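PDB 5I0F: glycoside hydrolase family 31 from Trueperella pyogenes, which degrades cycloalternan, a cyclic glucose oligosaccharide, in a reaction that passes through a covalent intermediate. Local coordinates for residues A[451-456]-A[504-509]; A[446-451]-A[498-503]; A[42-47]-A[109-114]; A[1-6]-A[34-39]. One frame throughout, in Å; residues are numbered along the deposited sequence.

Interaction 1 (A[451-456]-A[504-509])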
loop_
_atom_site.group_PDB
_atom_site.type_symbol
_atom_site.label_atom_id
_atom_site.label_comp_id
_atom_site.label_asym_id
_atom_site.label_seq_id
_atom_site.Cartn_x
_atom_site.Cartn_y
_atom_site.Cartn_z
ATOM N N GLN A 451 21.282 -3.694 -12.482
ATOM C CA GLN A 451 20.743 -4.779 -13.319
ATOM C C GLN A 451 19.709 -4.274 -14.366
ATOM O O GLN A 451 19.545 -4.890 -15.426
ATOM C CB GLN A 451 20.100 -5.855 -12.435
ATOM C CG GLN A 451 21.015 -6.535 -11.400
ATOM C CD GLN A 451 21.814 -7.705 -11.967
ATOM O OE1 GLN A 451 21.253 -8.569 -12.656
ATOM N NE2 GLN A 451 23.120 -7.759 -11.660
ATOM N N ARG A 452 19.005 -3.186 -14.050
ATOM C CA ARG A 452 17.969 -2.583 -14.916
ATOM C C ARG A 452 18.393 -1.352 -15.682
ATOM O O ARG A 452 17.571 -0.796 -16.428
ATOM C CB ARG A 452 16.749 -2.143 -14.068
ATOM C CG ARG A 452 15.913 -3.274 -13.564
ATOM C CD ARG A 452 16.321 -3.755 -12.181
ATOM N NE ARG A 452 15.508 -4.921 -11.918
ATOM C CZ ARG A 452 15.847 -5.979 -11.199
ATOM N NH1 ARG A 452 17.021 -6.068 -10.563
ATOM N NH2 ARG A 452 14.974 -6.966 -11.113
ATOM N N ARG A 453 19.631 -0.892 -15.490
ATOM C CA ARG A 453 20.057 0.396 -16.029
ATOM C C ARG A 453 19.932 0.444 -17.545
ATOM O O ARG A 453 19.497 1.458 -18.101
ATOM C CB ARG A 453 21.500 0.731 -15.592
ATOM C CG ARG A 453 22.056 2.039 -16.171
ATOM C CD ARG A 453 23.428 2.375 -15.593
ATOM N NE ARG A 453 23.301 2.741 -14.191
ATOM C CZ ARG A 453 22.874 3.913 -13.737
ATOM N NH1 ARG A 453 22.517 4.892 -14.564
ATOM N NH2 ARG A 453 22.775 4.103 -12.426
ATOM N N TYR A 454 20.280 -0.653 -18.211
ATOM C CA TYR A 454 20.198 -0.706 -19.701
ATOM C C TYR A 454 18.782 -0.455 -20.247
ATOM O O TYR A 454 18.637 0.063 -21.355
ATOM C CB TYR A 454 20.754 -2.009 -20.267
ATOM C CG TYR A 454 19.750 -3.130 -20.326
ATOM C CD1 TYR A 454 19.518 -3.956 -19.224
ATOM C CD2 TYR A 454 19.016 -3.368 -21.484
ATOM C CE1 TYR A 454 18.599 -4.981 -19.291
ATOM C CE2 TYR A 454 18.085 -4.380 -21.548
ATOM C CZ TYR A 454 17.879 -5.179 -20.447
ATOM O OH TYR A 454 16.955 -6.189 -20.536
ATOM N N LEU A 455 17.755 -0.805 -19.474
ATOM C CA LEU A 455 16.358 -0.538 -19.870
ATOM C C LEU A 455 16.125 0.952 -20.070
ATOM O O LEU A 455 15.422 1.349 -20.990
ATOM C CB LEU A 455 15.364 -1.048 -18.814
ATOM C CG LEU A 455 15.391 -2.553 -18.585
ATOM C CD1 LEU A 455 14.560 -2.872 -17.351
ATOM C CD2 LEU A 455 14.895 -3.305 -19.831
ATOM N N VAL A 456 16.709 1.759 -19.186
ATOM C CA VAL A 456 16.581 3.201 -19.231
ATOM C C VAL A 456 17.609 3.794 -20.215
ATOM O O VAL A 456 17.242 4.594 -21.065
ATOM C CB VAL A 456 16.722 3.834 -17.839
ATOM C CG1 VAL A 456 16.497 5.318 -17.917
ATOM C CG2 VAL A 456 15.684 3.256 -16.868
ATOM N N LEU A 504 16.498 6.519 -12.449
ATOM C CA LEU A 504 15.982 7.399 -13.488
ATOM C C LEU A 504 16.681 8.764 -13.528
ATOM O O LEU A 504 17.116 9.208 -14.588
ATOM C CB LEU A 504 14.489 7.570 -13.312
ATOM C CG LEU A 504 13.675 6.298 -13.655
ATOM C CD1 LEU A 504 12.315 6.353 -12.991
ATOM C CD2 LEU A 504 13.518 6.112 -15.152
ATOM N N ARG A 505 16.804 9.393 -12.366
ATOM C CA ARG A 505 17.551 10.641 -12.229
ATOM C C ARG A 505 18.967 10.509 -12.760
ATOM O O ARG A 505 19.423 11.416 -13.446
ATOM C CB ARG A 505 17.624 11.110 -10.768
ATOM C CG ARG A 505 16.327 11.623 -10.173
ATOM C CD ARG A 505 16.553 11.964 -8.708
ATOM N NE ARG A 505 15.296 12.245 -8.032
ATOM C CZ ARG A 505 14.601 11.401 -7.255
ATOM N NH1 ARG A 505 15.014 10.156 -6.974
ATOM N NH2 ARG A 505 13.454 11.834 -6.721
ATOM N N SER A 506 19.651 9.398 -12.446
ATOM C CA SER A 506 21.044 9.186 -12.900
ATOM C C SER A 506 21.169 9.036 -14.406
ATOM O O SER A 506 22.240 9.268 -14.963
ATOM C CB SER A 506 21.715 7.972 -12.200
ATOM O OG SER A 506 21.242 6.735 -12.709
ATOM N N ALA A 507 20.073 8.633 -15.056
ATOM C CA ALA A 507 20.017 8.460 -16.481
ATOM C C ALA A 507 19.390 9.648 -17.215
ATOM O O ALA A 507 18.993 9.497 -18.375
ATOM C CB ALA A 507 19.228 7.185 -16.793
ATOM N N GLY A 508 19.281 10.812 -16.572
ATOM C CA GLY A 508 18.772 12.003 -17.241
ATOM C C GLY A 508 17.261 12.098 -17.368
ATOM O O GLY A 508 16.764 12.863 -18.188
ATOM N N LYS A 509 16.518 11.375 -16.530
ATOM C CA LYS A 509 15.069 11.334 -16.638
ATOM C C LYS A 509 14.365 11.762 -15.346
ATOM O O LYS A 509 14.959 11.732 -14.271
ATOM C CB LYS A 509 14.650 9.913 -17.041
ATOM C CG LYS A 509 15.092 9.570 -18.453
ATOM C CD LYS A 509 14.762 8.143 -18.764
ATOM C CE LYS A 509 15.129 7.777 -20.196
ATOM N NZ LYS A 509 13.978 8.028 -21.083
#
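Ser506 OG is gripped end-on by the guanidinium of Arg453: NH1 donates to it over 2.9 Å and NH2 over 3.1 Å. The oxygen lies close to the guanidinium plane, on the edge between the two nitrogens, and neither N-H bond is straight (147° from NH1, 140° from NH2) because both converge on one atom. Ser506 OG also bonds Leu503 O, one turn back in its own helix, so three bonds to two partners fix its rotation. Arginine suits this place because it has donors left over: NE forms a salt bridge with Glu450 and NH1 another with Glu457.

Beside this polar grip, Val456 works as an apolar wedge. Its CG1, anti to the backbone N (chi1 -176°), meets Ala507 CB at 3.5 Å and Lys509 CD at 3.4 Å, both tighter than usual carbon contacts. CG2 faces Leu504 CD2 at 4.0 Å, the two side chains crossing at about a right angle. Lys509 lends only its methylenes here, sliding past the valine while NZ reaches a salt bridge with Asp460. Gly508, with positive phi, is the C-prime residue of a Schellman motif, in which Lys509 N returns to Leu504 O at 3.0 Å.

The contact thus joins short helix 453-457 to the C-terminal end of helix 485-506, while Val456 and Leu504 both rest on Phe464 of barrel strand 463-466.

Interaction 2 (A[446-451]-A[498-503])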
loop_
_atom_site.group_PDB
_atom_site.type_symbol
_atom_site.label_atom_id
_atom_site.label_comp_id
_atom_site.label_asym_id
_atom_site.label_seq_id
_atom_site.Cartn_x
_atom_site.Cartn_y
_atom_site.Cartn_z
ATOM N N GLN A 446 21.909 0.583 -5.507
ATOM C CA GLN A 446 22.675 0.610 -6.750
ATOM C C GLN A 446 22.873 -0.773 -7.364
ATOM O O GLN A 446 22.731 -0.907 -8.591
ATOM C CB GLN A 446 23.988 1.384 -6.609
ATOM C CG GLN A 446 23.647 2.874 -6.621
ATOM C CD GLN A 446 24.816 3.812 -6.560
ATOM O OE1 GLN A 446 25.972 3.404 -6.646
ATOM N NE2 GLN A 446 24.516 5.102 -6.425
ATOM N N TRP A 447 23.146 -1.777 -6.530
ATOM C CA TRP A 447 23.337 -3.138 -7.016
ATOM C C TRP A 447 22.074 -3.637 -7.722
ATOM O O TRP A 447 22.137 -4.171 -8.818
ATOM C CB TRP A 447 23.743 -4.105 -5.882
ATOM C CG TRP A 447 24.288 -5.371 -6.430
ATOM C CD1 TRP A 447 25.604 -5.690 -6.604
ATOM C CD2 TRP A 447 23.536 -6.479 -6.927
ATOM N NE1 TRP A 447 25.719 -6.939 -7.170
ATOM C CE2 TRP A 447 24.465 -7.440 -7.389
ATOM C CE3 TRP A 447 22.166 -6.754 -7.030
ATOM C CZ2 TRP A 447 24.075 -8.649 -7.930
ATOM C CZ3 TRP A 447 21.774 -7.952 -7.588
ATOM C CH2 TRP A 447 22.730 -8.888 -8.041
ATOM N N TRP A 448 20.934 -3.483 -7.068
ATOM C CA TRP A 448 19.672 -3.933 -7.618
ATOM C C TRP A 448 19.305 -3.191 -8.906
ATOM O O TRP A 448 18.941 -3.824 -9.906
ATOM C CB TRP A 448 18.565 -3.724 -6.573
ATOM C CG TRP A 448 17.234 -4.264 -6.998
ATOM C CD1 TRP A 448 16.136 -3.543 -7.378
ATOM C CD2 TRP A 448 16.858 -5.640 -7.092
ATOM N NE1 TRP A 448 15.102 -4.384 -7.687
ATOM C CE2 TRP A 448 15.513 -5.677 -7.508
ATOM C CE3 TRP A 448 17.520 -6.844 -6.848
ATOM C CZ2 TRP A 448 14.823 -6.862 -7.698
ATOM C CZ3 TRP A 448 16.839 -8.038 -7.053
ATOM C CH2 TRP A 448 15.485 -8.031 -7.451
ATOM N N THR A 449 19.420 -1.866 -8.898
ATOM C CA THR A 449 18.996 -1.074 -10.052
ATOM C C THR A 449 19.995 -1.121 -11.228
ATOM O O THR A 449 19.606 -0.915 -12.364
ATOM C CB THR A 449 18.714 0.389 -9.670
ATOM O OG1 THR A 449 19.863 0.943 -9.023
ATOM C CG2 THR A 449 17.499 0.467 -8.744
ATOM N N GLU A 450 21.264 -1.396 -10.964
ATOM C CA GLU A 450 22.250 -1.499 -12.032
ATOM C C GLU A 450 21.877 -2.626 -13.004
ATOM O O GLU A 450 22.089 -2.507 -14.204
ATOM C CB GLU A 450 23.647 -1.730 -11.451
ATOM C CG GLU A 450 24.774 -1.589 -12.448
ATOM C CD GLU A 450 24.890 -0.208 -13.094
ATOM O OE1 GLU A 450 24.457 0.810 -12.521
ATOM O OE2 GLU A 450 25.446 -0.152 -14.217
ATOM N N GLN A 451 21.282 -3.694 -12.482
ATOM C CA GLN A 451 20.743 -4.779 -13.319
ATOM C C GLN A 451 19.709 -4.274 -14.366
ATOM O O GLN A 451 19.545 -4.890 -15.426
ATOM C CB GLN A 451 20.100 -5.855 -12.435
ATOM C CG GLN A 451 21.015 -6.535 -11.400
ATOM C CD GLN A 451 21.814 -7.705 -11.967
ATOM O OE1 GLN A 451 21.253 -8.569 -12.656
ATOM N NE2 GLN A 451 23.120 -7.759 -11.660
ATOM N N ARG A 498 12.476 5.028 -3.858
ATOM C CA ARG A 498 13.703 5.820 -3.950
ATOM C C ARG A 498 14.760 5.205 -4.874
ATOM O O ARG A 498 15.370 5.906 -5.674
ATOM C CB ARG A 498 14.310 6.020 -2.568
ATOM C CG ARG A 498 15.610 6.803 -2.567
ATOM C CD ARG A 498 16.169 6.997 -1.178
ATOM N NE ARG A 498 17.388 7.817 -1.238
ATOM C CZ ARG A 498 18.174 8.093 -0.206
ATOM N NH1 ARG A 498 17.899 7.630 1.000
ATOM N NH2 ARG A 498 19.253 8.843 -0.395
ATOM N N ALA A 499 14.998 3.901 -4.740
ATOM C CA ALA A 499 16.034 3.211 -5.554
ATOM C C ALA A 499 15.798 3.433 -7.041
ATOM O O ALA A 499 16.721 3.767 -7.767
ATOM C CB ALA A 499 16.027 1.719 -5.261
ATOM N N TYR A 500 14.546 3.262 -7.485
ATOM C CA TYR A 500 14.237 3.385 -8.912
ATOM C C TYR A 500 14.166 4.855 -9.365
ATOM O O TYR A 500 14.586 5.182 -10.489
ATOM C CB TYR A 500 12.969 2.621 -9.265
ATOM C CG TYR A 500 13.156 1.123 -9.351
ATOM C CD1 TYR A 500 13.093 0.304 -8.206
ATOM C CD2 TYR A 500 13.392 0.514 -10.571
ATOM C CE1 TYR A 500 13.245 -1.076 -8.304
ATOM C CE2 TYR A 500 13.528 -0.863 -10.680
ATOM C CZ TYR A 500 13.461 -1.655 -9.550
ATOM O OH TYR A 500 13.562 -3.024 -9.705
ATOM N N GLY A 501 13.668 5.736 -8.495
ATOM C CA GLY A 501 13.742 7.181 -8.746
ATOM C C GLY A 501 15.174 7.643 -8.991
ATOM O O GLY A 501 15.442 8.370 -9.948
ATOM N N ASP A 502 16.106 7.175 -8.153
ATOM C CA ASP A 502 17.530 7.503 -8.306
ATOM C C ASP A 502 18.130 6.947 -9.611
ATOM O O ASP A 502 18.965 7.618 -10.239
ATOM C CB ASP A 502 18.341 7.016 -7.095
ATOM C CG ASP A 502 18.061 7.819 -5.839
ATOM O OD1 ASP A 502 17.430 8.894 -5.935
ATOM O OD2 ASP A 502 18.458 7.376 -4.731
ATOM N N LEU A 503 17.740 5.728 -10.012
ATOM C CA LEU A 503 18.163 5.185 -11.312
ATOM C C LEU A 503 17.768 6.119 -12.445
ATOM O O LEU A 503 18.595 6.497 -13.264
ATOM C CB LEU A 503 17.601 3.770 -11.546
ATOM C CG LEU A 503 17.854 3.175 -12.932
ATOM C CD1 LEU A 503 19.357 3.060 -13.182
ATOM C CD2 LEU A 503 17.130 1.845 -13.101
HETATM O O HOH W 1 19.394 3.393 -7.029
#
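Trp448 and Tyr500 supply the direct hydrogen bond of this helix pair: the indole NE1 donates to Tyr500 OH over 2.9 Å. The bond is bent (131° at the hydrogen), with the oxygen tilted from the indole plane. That hydroxyl also bonds Gln388 OE1, so a buried phenol oxygen has two partners.

The same two side chains make an aromatic pair. Their planes stand 80° apart but meet rim to rim, neither ring over the face of the other, with Trp448 CD1 at 3.9 Å from Tyr500 CE1. Arg452 adds a cation-pi contact to Trp448.

Helices 442-450 and 485-506 belong to the outer layer of the TIM barrel and precede and follow strand 463-466 in the chain. Their axes come within 9.6 Å at a signed crossing angle of -60°, and Thr449 and Leu503 have the nearest CA atoms.

Apolar packing centres on Thr449, whose short branched side chain fits against Ala499 and Leu503. Its CG2 stands over the centre of one face of the Tyr500 ring and touches Ala499 CB at 4.0 Å, while its CB meets Leu503 CB at 4.0 Å. Threonine also serves polar needs: OG1 bonds Arg445 O in its own helix.

A water bridges the helices, donating to Thr449 OG1 at 3.2 Å and to Ala499 O at 2.8 Å, the latter a carbonyl that also accepts Leu503 N.

Interaction 3 (A[42-47]-A[109-114])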
loop_
_atom_site.group_PDB
_atom_site.type_symbol
_atom_site.label_atom_id
_atom_site.label_comp_id
_atom_site.label_asym_id
_atom_site.label_seq_id
_atom_site.Cartn_x
_atom_site.Cartn_y
_atom_site.Cartn_z
ATOM N N SER A 42 1.348 -38.632 18.472
ATOM C CA SER A 42 0.234 -39.072 19.303
ATOM C C SER A 42 0.037 -38.171 20.518
ATOM O O SER A 42 -1.043 -38.152 21.084
ATOM C CB SER A 42 0.453 -40.514 19.759
ATOM O OG SER A 42 1.614 -40.606 20.554
ATOM N N ARG A 43 1.076 -37.428 20.906
ATOM C CA ARG A 43 1.060 -36.636 22.127
ATOM C C ARG A 43 2.074 -35.496 22.009
ATOM O O ARG A 43 3.119 -35.649 21.397
ATOM C CB ARG A 43 1.423 -37.539 23.311
ATOM C CG ARG A 43 1.322 -36.917 24.690
ATOM C CD ARG A 43 1.671 -37.930 25.783
ATOM N NE ARG A 43 3.113 -38.241 25.805
ATOM C CZ ARG A 43 3.670 -39.431 26.092
ATOM N NH1 ARG A 43 2.934 -40.514 26.373
ATOM N NH2 ARG A 43 5.002 -39.555 26.071
ATOM N N MET A 44 1.741 -34.365 22.607
ATOM C CA MET A 44 2.642 -33.252 22.780
ATOM C C MET A 44 2.390 -32.617 24.142
ATOM O O MET A 44 1.228 -32.356 24.503
ATOM C CB MET A 44 2.371 -32.209 21.707
ATOM C CG MET A 44 3.249 -32.327 20.490
ATOM S SD MET A 44 4.782 -31.430 20.796
ATOM C CE MET A 44 4.176 -29.771 20.483
ATOM N N ARG A 45 3.465 -32.345 24.876
ATOM C CA ARG A 45 3.364 -31.684 26.166
ATOM C C ARG A 45 4.281 -30.487 26.236
ATOM O O ARG A 45 5.352 -30.474 25.638
ATOM C CB ARG A 45 3.659 -32.673 27.303
ATOM C CG ARG A 45 2.623 -33.788 27.344
ATOM C CD ARG A 45 2.777 -34.784 28.476
ATOM N NE ARG A 45 4.123 -35.337 28.552
ATOM C CZ ARG A 45 4.435 -36.544 29.024
ATOM N NH1 ARG A 45 5.719 -36.906 29.039
ATOM N NH2 ARG A 45 3.502 -37.404 29.454
ATOM N N CYS A 46 3.826 -29.459 26.937
ATOM C CA CYS A 46 4.620 -28.266 27.205
ATOM C C CYS A 46 5.024 -28.282 28.675
ATOM O O CYS A 46 4.160 -28.292 29.564
ATOM C CB CYS A 46 3.804 -27.007 26.908
ATOM S SG CYS A 46 4.746 -25.487 27.137
ATOM N N PHE A 47 6.327 -28.281 28.928
ATOM C CA PHE A 47 6.867 -28.213 30.287
ATOM C C PHE A 47 7.273 -26.774 30.589
ATOM O O PHE A 47 8.125 -26.225 29.876
ATOM C CB PHE A 47 8.105 -29.098 30.407
ATOM C CG PHE A 47 7.813 -30.566 30.330
ATOM C CD1 PHE A 47 7.637 -31.185 29.104
ATOM C CD2 PHE A 47 7.725 -31.337 31.490
ATOM C CE1 PHE A 47 7.375 -32.546 29.028
ATOM C CE2 PHE A 47 7.459 -32.703 31.421
ATOM C CZ PHE A 47 7.290 -33.305 30.184
ATOM N N PHE A 109 9.050 -28.210 24.719
ATOM C CA PHE A 109 8.032 -29.137 24.249
ATOM C C PHE A 109 8.601 -30.534 24.107
ATOM O O PHE A 109 9.774 -30.688 23.795
ATOM C CB PHE A 109 7.489 -28.677 22.908
ATOM C CG PHE A 109 6.910 -27.294 22.947
ATOM C CD1 PHE A 109 5.588 -27.092 23.346
ATOM C CD2 PHE A 109 7.682 -26.198 22.612
ATOM C CE1 PHE A 109 5.053 -25.811 23.378
ATOM C CE2 PHE A 109 7.165 -24.921 22.667
ATOM C CZ PHE A 109 5.847 -24.726 23.046
ATOM N N GLU A 110 7.746 -31.525 24.309
ATOM C CA GLU A 110 8.098 -32.909 24.136
ATOM C C GLU A 110 6.972 -33.622 23.391
ATOM O O GLU A 110 5.815 -33.585 23.825
ATOM C CB GLU A 110 8.331 -33.526 25.505
ATOM C CG GLU A 110 9.138 -34.794 25.500
ATOM C CD GLU A 110 9.161 -35.432 26.868
ATOM O OE1 GLU A 110 10.123 -35.189 27.617
ATOM O OE2 GLU A 110 8.190 -36.137 27.207
ATOM N N ALA A 111 7.307 -34.274 22.276
ATOM C CA ALA A 111 6.327 -34.992 21.461
ATOM C C ALA A 111 6.645 -36.475 21.415
ATOM O O ALA A 111 7.809 -36.857 21.505
ATOM C CB ALA A 111 6.323 -34.436 20.043
ATOM N N LEU A 112 5.605 -37.293 21.253
ATOM C CA LEU A 112 5.759 -38.718 20.957
ATOM C C LEU A 112 5.232 -38.968 19.540
ATOM O O LEU A 112 4.043 -38.732 19.249
ATOM C CB LEU A 112 5.013 -39.576 21.975
ATOM C CG LEU A 112 5.250 -41.084 21.907
ATOM C CD1 LEU A 112 6.691 -41.438 22.258
ATOM C CD2 LEU A 112 4.286 -41.810 22.831
ATOM N N THR A 113 6.120 -39.431 18.657
ATOM C CA THR A 113 5.767 -39.661 17.266
ATOM C C THR A 113 4.957 -40.923 17.196
ATOM O O THR A 113 5.014 -41.751 18.111
ATOM C CB THR A 113 7.003 -39.788 16.359
ATOM O OG1 THR A 113 7.691 -41.011 16.632
ATOM C CG2 THR A 113 7.958 -38.575 16.564
ATOM N N LEU A 114 4.248 -41.109 16.091
ATOM C CA LEU A 114 3.471 -42.331 15.898
ATOM C C LEU A 114 4.282 -43.622 15.912
ATOM O O LEU A 114 3.746 -44.668 16.275
ATOM C CB LEU A 114 2.663 -42.254 14.605
ATOM C CG LEU A 114 1.564 -41.187 14.589
ATOM C CD1 LEU A 114 0.765 -41.330 13.302
ATOM C CD2 LEU A 114 0.649 -41.291 15.799
HETATM O O HOH W 2 2.729 -42.737 19.455
HETATM O O HOH W 3 4.998 -35.742 25.505
#
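Arg45 and Glu110 run alongside each other in the same direction and close a salt bridge in which NH1 donates to OE2 over 3.2 Å. OE2 is met nearly along its C-O bond, yet it sits 22° out of the guanidinium plane, and guanidinium and carboxylate are turned 53° apart. Glu110 CB reaches the edge of the Phe47 ring, 3.8 Å from CE1. Next along this face, Arg43 has Leu112 CD2 over one side of its guanidinium and Arg45 NH2 over the other, like charges probably eased by the nearby Glu110 carboxylate.

On the other face the pairs are apolar. Met44, its chain bent at chi2 and chi3, brings SD to within 3.5 Å of Ala111 CB, whose single methyl lets the thioether lie close against it. Cys46 SG makes an oblique sulfur-aromatic contact with Phe109, at 3.8 Å from CE1.

Both faces are set by the antiparallel pairing of strands 41-49 and 105-113 in the N-terminal sheet. Arg45 and Glu110 form a hydrogen-bonded pair, with Arg45 N to Glu110 O and Glu110 N to Arg45 O both at 2.9 Å; Met44 and Ala111 form a non-hydrogen-bonded one. A water accepts from Arg43 NE at 3.1 Å and donates to Glu110 O.

Farther out, Met44 and Phe109 pack on Ile2 and Ala35 of strands 2-3 and 31-37, whereas Glu110 touches Thr118 and Thr120 on strand 118-126.

Interaction 4 (A[1-6]-A[34-39])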
loop_
_atom_site.group_PDB
_atom_site.type_symbol
_atom_site.label_atom_id
_atom_site.label_comp_id
_atom_site.label_asym_id
_atom_site.label_seq_id
_atom_site.Cartn_x
_atom_site.Cartn_y
_atom_site.Cartn_z
ATOM N N MET A 1 10.385 -33.337 13.901
ATOM C CA MET A 1 10.944 -32.092 14.483
ATOM C C MET A 1 9.784 -31.223 14.949
ATOM O O MET A 1 8.762 -31.121 14.262
ATOM C CB MET A 1 11.785 -31.318 13.451
ATOM C CG MET A 1 12.435 -30.061 14.015
ATOM S SD MET A 1 13.244 -29.003 12.804
ATOM C CE MET A 1 11.914 -28.572 11.670
ATOM N N ILE A 2 9.976 -30.594 16.109
ATOM C CA ILE A 2 9.013 -29.661 16.702
ATOM C C ILE A 2 9.429 -28.245 16.329
ATOM O O ILE A 2 10.607 -27.888 16.445
ATOM C CB ILE A 2 8.979 -29.792 18.242
ATOM C CG1 ILE A 2 8.586 -31.223 18.651
ATOM C CG2 ILE A 2 8.024 -28.763 18.842
ATOM C CD1 ILE A 2 8.700 -31.500 20.150
ATOM N N THR A 3 8.469 -27.450 15.855
ATOM C CA THR A 3 8.701 -26.045 15.561
ATOM C C THR A 3 7.894 -25.163 16.512
ATOM O O THR A 3 6.676 -25.304 16.642
ATOM C CB THR A 3 8.326 -25.721 14.097
ATOM O OG1 THR A 3 9.117 -26.529 13.230
ATOM C CG2 THR A 3 8.578 -24.251 13.751
ATOM N N HIS A 4 8.598 -24.262 17.174
ATOM C CA HIS A 4 7.975 -23.200 17.936
ATOM C C HIS A 4 8.748 -21.925 17.667
ATOM O O HIS A 4 9.954 -21.895 17.814
ATOM C CB HIS A 4 7.983 -23.508 19.424
ATOM C CG HIS A 4 7.461 -22.389 20.268
ATOM N ND1 HIS A 4 6.117 -22.126 20.400
ATOM C CD2 HIS A 4 8.103 -21.452 21.002
ATOM C CE1 HIS A 4 5.951 -21.097 21.209
ATOM N NE2 HIS A 4 7.141 -20.669 21.587
ATOM N N ARG A 5 8.034 -20.895 17.221
ATOM C CA ARG A 5 8.592 -19.552 17.039
ATOM C C ARG A 5 7.700 -18.630 17.850
ATOM O O ARG A 5 6.539 -18.465 17.505
ATOM C CB ARG A 5 8.508 -19.127 15.573
ATOM C CG ARG A 5 9.405 -19.896 14.610
ATOM C CD ARG A 5 9.214 -19.386 13.181
ATOM N NE ARG A 5 7.882 -19.701 12.660
ATOM C CZ ARG A 5 7.451 -19.425 11.427
ATOM N NH1 ARG A 5 8.235 -18.812 10.545
ATOM N NH2 ARG A 5 6.218 -19.777 11.068
ATOM N N PRO A 6 8.217 -18.035 18.934
ATOM C CA PRO A 6 7.374 -17.230 19.823
ATOM C C PRO A 6 6.504 -16.175 19.115
ATOM O O PRO A 6 5.383 -15.935 19.524
ATOM C CB PRO A 6 8.404 -16.536 20.719
ATOM C CG PRO A 6 9.543 -17.473 20.772
ATOM C CD PRO A 6 9.623 -18.066 19.402
ATOM N N GLY A 34 1.375 -22.352 21.205
ATOM C CA GLY A 34 1.312 -23.212 20.024
ATOM C C GLY A 34 2.658 -23.794 19.598
ATOM O O GLY A 34 3.698 -23.161 19.757
ATOM N N ALA A 35 2.621 -25.011 19.068
ATOM C CA ALA A 35 3.788 -25.653 18.445
ATOM C C ALA A 35 3.294 -26.567 17.345
ATOM O O ALA A 35 2.152 -27.018 17.388
ATOM C CB ALA A 35 4.594 -26.436 19.479
ATOM N N THR A 36 4.139 -26.816 16.348
ATOM C CA THR A 36 3.831 -27.772 15.308
ATOM C C THR A 36 4.889 -28.888 15.280
ATOM O O THR A 36 6.028 -28.710 15.736
ATOM C CB THR A 36 3.754 -27.125 13.913
ATOM O OG1 THR A 36 5.035 -26.601 13.560
ATOM C CG2 THR A 36 2.720 -25.999 13.885
ATOM N N THR A 37 4.471 -30.032 14.759
ATOM C CA THR A 37 5.338 -31.165 14.515
ATOM C C THR A 37 5.414 -31.420 13.006
ATOM O O THR A 37 4.405 -31.323 12.304
ATOM C CB THR A 37 4.817 -32.414 15.244
ATOM O OG1 THR A 37 3.481 -32.705 14.816
ATOM C CG2 THR A 37 4.788 -32.174 16.742
ATOM N N SER A 38 6.620 -31.733 12.529
ATOM C CA SER A 38 6.868 -32.006 11.108
ATOM C C SER A 38 6.221 -33.310 10.666
ATOM O O SER A 38 5.744 -33.421 9.537
ATOM C CB SER A 38 8.374 -32.057 10.808
ATOM O OG SER A 38 9.001 -33.155 11.456
ATOM N N GLY A 39 6.232 -34.304 11.547
ATOM C CA GLY A 39 5.540 -35.549 11.308
ATOM C C GLY A 39 4.308 -35.664 12.172
ATOM O O GLY A 39 4.055 -34.817 13.035
HETATM O O HOH W 4 7.416 -35.114 14.193
#
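Strand 2-3, at the very start of the chain, pairs antiparallel with the end of strand 31-37 in the N-terminal beta sheet; Met1 and Ser38, just beyond the paired residues, and His4 with Gly34 extend the contact. Thr3 and Thr36 make the hydrogen-bonded pair: Thr3 N donates to Thr36 O over 2.7 Å and Thr36 N to Thr3 O over 3.0 Å, both nearly straight. Ile2 faces Thr37 in the adjoining non-hydrogen-bonded pair, and Ser38 N closes the ladder on Met1 O at 2.8 Å.

Side chains follow this register. Thr3 and Thr36 lie side by side, Thr3 CB touching Thr36 OG1 at 3.4 Å; beta-branched residues suit such extended strands. On the other face Ile2 CG2 meets Ala35 CB at 4.2 Å, and Ile2 also packs against Ala111.

Past the strand, His4 carries the pairing on with its side chain. Its CG is anti to the backbone N (chi1 175°), and ND1 donates to Gly34 O over 2.7 Å, with the oxygen only 4° out of the ring plane. At the other end Met1 N donates to Ser38 OG over 2.8 Å and also bonds Glu119 OE2.

ND1 must therefore carry a proton; in a neutral ring NE2 would then be the acceptor in its hydrogen bond with Tyr107 OH. The terminal amine is probably charged, and the carboxylate of Glu119 would favour that state.

How the interactions relate
The four contacts fall into two clusters. Interactions 4 and 3 come first along the chain and share the antiparallel sheet of the N-terminal domain; their centres are 10 Å apart, and Phe109 meets His4, so strand 2-3 and the pair 41-49/105-113 share an apolar interior. Interactions 2 and 1 lie in the TIM barrel domain with centres 8 Å apart, their segments alternating along the chain. They share Gln451 and helix 485-506, against which consecutive helices 442-450 and 453-457 pack in turn. Centres of the two clusters are 39 to 57 Å apart without touching: one pair lies within the N-terminal sheet, the other within the helical layer round the glycan-binding barrel.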